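Local coordinates for glutaryl-CoA dehydrogenase (Mycobacterium smegmatis, PDB 3SF6), which is a flavoprotein of the acyl-CoA dehydrogenase family, a four-chain assembly modelled with dihydroflavine-adenine dinucleotide, at residues L77-C86 and K132-G142. Sequence-based numbering, arbitrary orientation.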
loop_
_atom_site.group_PDB
_atom_site.type_symbol
_atom_site.label_atom_id
_atom_site.label_comp_id
_atom_site.label_asym_id
_atom_site.label_seq_id
_atom_site.Cartn_x
_atom_site.Cartn_y
_atom_site.Cartn_z
ATOM N N LEU A 77 11.779 -30.289 -20.909
ATOM C CA LEU A 77 12.969 -29.448 -21.123
ATOM C C LEU A 77 12.980 -28.956 -22.545
ATOM O O LEU A 77 12.974 -29.732 -23.492
ATOM C CB LEU A 77 14.251 -30.226 -20.799
ATOM C CG LEU A 77 14.337 -30.732 -19.352
ATOM C CD1 LEU A 77 15.656 -31.460 -19.152
ATOM C CD2 LEU A 77 14.181 -29.593 -18.305
ATOM N N GLY A 78 13.027 -27.649 -22.705
ATOM C CA GLY A 78 12.967 -27.059 -24.032
ATOM C C GLY A 78 11.564 -27.023 -24.582
ATOM O O GLY A 78 11.369 -27.024 -25.796
ATOM N N MET A 79 10.572 -26.934 -23.696
ATOM C CA MET A 79 9.169 -27.055 -24.112
ATOM C C MET A 79 8.729 -26.126 -25.235
ATOM O O MET A 79 7.910 -26.532 -26.083
ATOM C CB MET A 79 8.235 -26.835 -22.918
ATOM C CG MET A 79 8.238 -27.968 -21.926
ATOM S SD MET A 79 7.116 -27.728 -20.537
ATOM C CE MET A 79 8.100 -26.691 -19.433
ATOM N N HIS A 80 9.234 -24.880 -25.231
ATOM C CA HIS A 80 8.793 -23.894 -26.172
ATOM C C HIS A 80 9.681 -23.852 -27.414
ATOM O O HIS A 80 9.404 -23.083 -28.339
ATOM C CB HIS A 80 8.723 -22.494 -25.535
ATOM C CG HIS A 80 8.052 -21.490 -26.412
ATOM N ND1 HIS A 80 8.715 -20.383 -26.912
ATOM C CD2 HIS A 80 6.806 -21.457 -26.944
ATOM C CE1 HIS A 80 7.897 -19.709 -27.701
ATOM N NE2 HIS A 80 6.731 -20.331 -27.735
ATOM N N LEU A 81 10.693 -24.720 -27.484
ATOM C CA LEU A 81 11.601 -24.756 -28.634
ATOM C C LEU A 81 11.111 -25.791 -29.611
ATOM O O LEU A 81 10.434 -26.749 -29.212
ATOM C CB LEU A 81 13.028 -25.115 -28.198
ATOM C CG LEU A 81 13.674 -24.148 -27.225
ATOM C CD1 LEU A 81 15.060 -24.648 -26.735
ATOM C CD2 LEU A 81 13.812 -22.736 -27.820
ATOM N N LYS A 82 11.479 -25.602 -30.867
ATOM C CA LYS A 82 11.113 -26.521 -31.944
ATOM C C LYS A 82 12.306 -27.378 -32.376
ATOM O O LYS A 82 13.433 -26.898 -32.502
ATOM C CB LYS A 82 10.550 -25.736 -33.121
ATOM C CG LYS A 82 9.115 -25.237 -32.832
ATOM C CD LYS A 82 8.486 -24.516 -33.982
ATOM C CE LYS A 82 7.054 -24.118 -33.664
ATOM N NZ LYS A 82 6.948 -23.325 -32.401
ATOM N N GLY A 83 12.050 -28.655 -32.594
ATOM C CA GLY A 83 13.088 -29.553 -33.088
ATOM C C GLY A 83 13.950 -30.150 -31.977
ATOM O O GLY A 83 13.738 -29.879 -30.792
ATOM N N TYR A 84 14.898 -31.011 -32.382
ATOM C CA TYR A 84 15.906 -31.569 -31.434
ATOM C C TYR A 84 15.313 -32.354 -30.258
ATOM O O TYR A 84 15.920 -32.392 -29.169
ATOM C CB TYR A 84 16.836 -30.450 -30.933
ATOM C CG TYR A 84 17.388 -29.609 -32.048
ATOM C CD1 TYR A 84 18.505 -30.015 -32.780
ATOM C CD2 TYR A 84 16.763 -28.410 -32.419
ATOM C CE1 TYR A 84 18.994 -29.236 -33.846
ATOM C CE2 TYR A 84 17.239 -27.649 -33.459
ATOM C CZ TYR A 84 18.333 -28.056 -34.188
ATOM O OH TYR A 84 18.819 -27.301 -35.256
ATOM N N GLY A 85 14.132 -32.945 -30.443
ATOM C CA GLY A 85 13.461 -33.668 -29.375
ATOM C C GLY A 85 12.609 -32.812 -28.453
ATOM O O GLY A 85 12.018 -33.334 -27.493
ATOM N N CYS A 86 12.514 -31.511 -28.732
ATOM C CA CYS A 86 11.738 -30.584 -27.885
ATOM C C CYS A 86 10.258 -30.632 -28.243
ATOM O O CYS A 86 9.909 -31.006 -29.363
ATOM C CB CYS A 86 12.230 -29.160 -28.067
ATOM S SG CYS A 86 13.919 -28.906 -27.508
ATOM N N LYS A 132 24.216 -26.916 -32.282
ATOM C CA LYS A 132 22.859 -27.360 -32.104
ATOM C C LYS A 132 22.777 -28.863 -32.126
ATOM O O LYS A 132 22.112 -29.470 -31.309
ATOM C CB LYS A 132 21.965 -26.767 -33.193
ATOM C CG LYS A 132 21.796 -25.295 -33.064
ATOM C CD LYS A 132 20.762 -24.791 -34.058
ATOM C CE LYS A 132 21.059 -23.445 -34.584
ATOM N NZ LYS A 132 20.351 -23.165 -35.896
ATOM N N ASP A 133 23.443 -29.472 -33.107
ATOM C CA ASP A 133 23.346 -30.906 -33.283
ATOM C C ASP A 133 24.085 -31.631 -32.156
ATOM O O ASP A 133 23.667 -32.708 -31.727
ATOM C CB ASP A 133 23.919 -31.307 -34.654
ATOM C CG ASP A 133 23.088 -30.806 -35.832
ATOM O OD1 ASP A 133 21.886 -30.519 -35.651
ATOM O OD2 ASP A 133 23.642 -30.777 -36.977
ATOM N N GLN A 134 25.165 -31.038 -31.664
ATOM C CA GLN A 134 25.950 -31.675 -30.605
ATOM C C GLN A 134 25.211 -31.663 -29.266
ATOM O O GLN A 134 25.216 -32.659 -28.553
ATOM C CB GLN A 134 27.306 -31.025 -30.454
ATOM C CG GLN A 134 28.080 -31.567 -29.254
ATOM C CD GLN A 134 29.542 -31.154 -29.206
ATOM O OE1 GLN A 134 30.043 -30.415 -30.073
ATOM N NE2 GLN A 134 30.241 -31.626 -28.165
ATOM N N TRP A 135 24.595 -30.528 -28.939
ATOM C CA TRP A 135 24.103 -30.258 -27.595
ATOM C C TRP A 135 22.607 -30.387 -27.433
ATOM O O TRP A 135 22.163 -30.878 -26.400
ATOM C CB TRP A 135 24.550 -28.863 -27.115
ATOM C CG TRP A 135 26.025 -28.846 -26.776
ATOM C CD1 TRP A 135 27.033 -28.323 -27.517
ATOM C CD2 TRP A 135 26.636 -29.443 -25.626
ATOM N NE1 TRP A 135 28.242 -28.547 -26.897
ATOM C CE2 TRP A 135 28.022 -29.224 -25.728
ATOM C CE3 TRP A 135 26.140 -30.122 -24.510
ATOM C CZ2 TRP A 135 28.926 -29.669 -24.752
ATOM C CZ3 TRP A 135 27.024 -30.575 -23.566
ATOM C CH2 TRP A 135 28.416 -30.361 -23.701
ATOM N N LEU A 136 21.805 -29.925 -28.389
ATOM C CA LEU A 136 20.374 -29.761 -28.077
ATOM C C LEU A 136 19.613 -31.063 -27.793
ATOM O O LEU A 136 18.829 -31.108 -26.822
ATOM C CB LEU A 136 19.639 -28.884 -29.110
ATOM C CG LEU A 136 20.059 -27.427 -29.193
ATOM C CD1 LEU A 136 19.297 -26.692 -30.319
ATOM C CD2 LEU A 136 19.890 -26.728 -27.837
ATOM N N PRO A 137 19.837 -32.142 -28.568
ATOM C CA PRO A 137 19.023 -33.335 -28.224
ATOM C C PRO A 137 19.332 -33.918 -26.847
ATOM O O PRO A 137 18.422 -34.311 -26.123
ATOM C CB PRO A 137 19.387 -34.339 -29.327
ATOM C CG PRO A 137 19.781 -33.424 -30.518
ATOM C CD PRO A 137 20.520 -32.283 -29.867
ATOM N N ASP A 138 20.598 -33.917 -26.442
ATOM C CA ASP A 138 20.934 -34.394 -25.104
ATOM C C ASP A 138 20.503 -33.443 -23.968
ATOM O O ASP A 138 20.287 -33.882 -22.829
ATOM C CB ASP A 138 22.425 -34.627 -24.964
ATOM C CG ASP A 138 22.909 -35.908 -25.658
ATOM O OD1 ASP A 138 22.093 -36.760 -26.092
ATOM O OD2 ASP A 138 24.145 -36.037 -25.731
ATOM N N MET A 139 20.385 -32.162 -24.283
ATOM C CA MET A 139 19.810 -31.201 -23.347
ATOM C C MET A 139 18.296 -31.378 -23.212
ATOM O O MET A 139 17.730 -31.315 -22.117
ATOM C CB MET A 139 20.191 -29.767 -23.756
ATOM C CG MET A 139 21.692 -29.510 -23.584
ATOM S SD MET A 139 22.196 -27.913 -24.194
ATOM C CE MET A 139 21.895 -26.866 -22.719
ATOM N N ALA A 140 17.632 -31.652 -24.322
ATOM C CA ALA A 140 16.178 -31.880 -24.281
ATOM C C ALA A 140 15.848 -33.133 -23.493
ATOM O O ALA A 140 14.857 -33.171 -22.792
ATOM C CB ALA A 140 15.616 -31.992 -25.695
ATOM N N SER A 141 16.717 -34.140 -23.527
ATOM C CA SER A 141 16.464 -35.363 -22.764
ATOM C C SER A 141 16.902 -35.266 -21.308
ATOM O O SER A 141 16.663 -36.172 -20.536
ATOM C CB SER A 141 17.183 -36.557 -23.403
ATOM O OG SER A 141 18.600 -36.428 -23.240
ATOM N N GLY A 142 17.615 -34.214 -20.964
ATOM C CA GLY A 142 18.110 -34.033 -19.629
ATOM C C GLY A 142 19.412 -34.742 -19.330
ATOM O O GLY A 142 19.918 -34.639 -18.201
HETATM O O HOH W 1 12.146 -32.479 -22.902
HETATM O O HOH W 2 20.830 -28.224 -36.699
#
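The ring of Y84 lies against the side of helix 129-140, with L136 over one face: L136 CD1 stands 3.8 Å from the ring centroid and 14° off the ring normal, a CH-pi contact displaced slightly toward the rim. At the ring edge, near its plane, D133 OD1 comes 3.6 Å from Y84 CE1, the carboxylate turned 41° from the ring. K132 CB and P137 CD approach obliquely, while K132 CD reaches Y84 OH at 3.4 Å before the lysine chain, bent at chi3, carries its amine away. Water 2 joins the phenol to the acid, lying 2.6 Å from Y84 OH and donating a hydrogen bond to D133 OD1. With CG beside the backbone N and anti to the carbonyl carbon (chi1 -49°), the Y84 ring is swung over L136; Y84 CB itself packs on L136 CB. The carbonyl of Y84 meets the next turn: P137 CA makes a CA-H...O contact with Y84 O at 3.4 Å, and A140 CB packs against the same oxygen and C86 SG. Y84 and G85 are the two central residues of the type I' turn G83-C86, both with positive phi. Farther along, L77 CB lies on A140 O and L77 CD1 on M139 O and G142 CA, at the Schellman motif whose positive-phi residue is G142. No direct hydrogen bond crosses the contact; water 1 bridges it instead, accepting from L77 N and donating to A140 O at 2.8 Å. The contact packs the loop between helices 64-73 and 91-104 against helix 129-140 in the N-terminal helical part of the acyl-CoA dehydrogenase fold. M120 of helix 106-126 touches both segments, at L81, C86 and M139, while W135 and M139 meet V190 on strand 190-197.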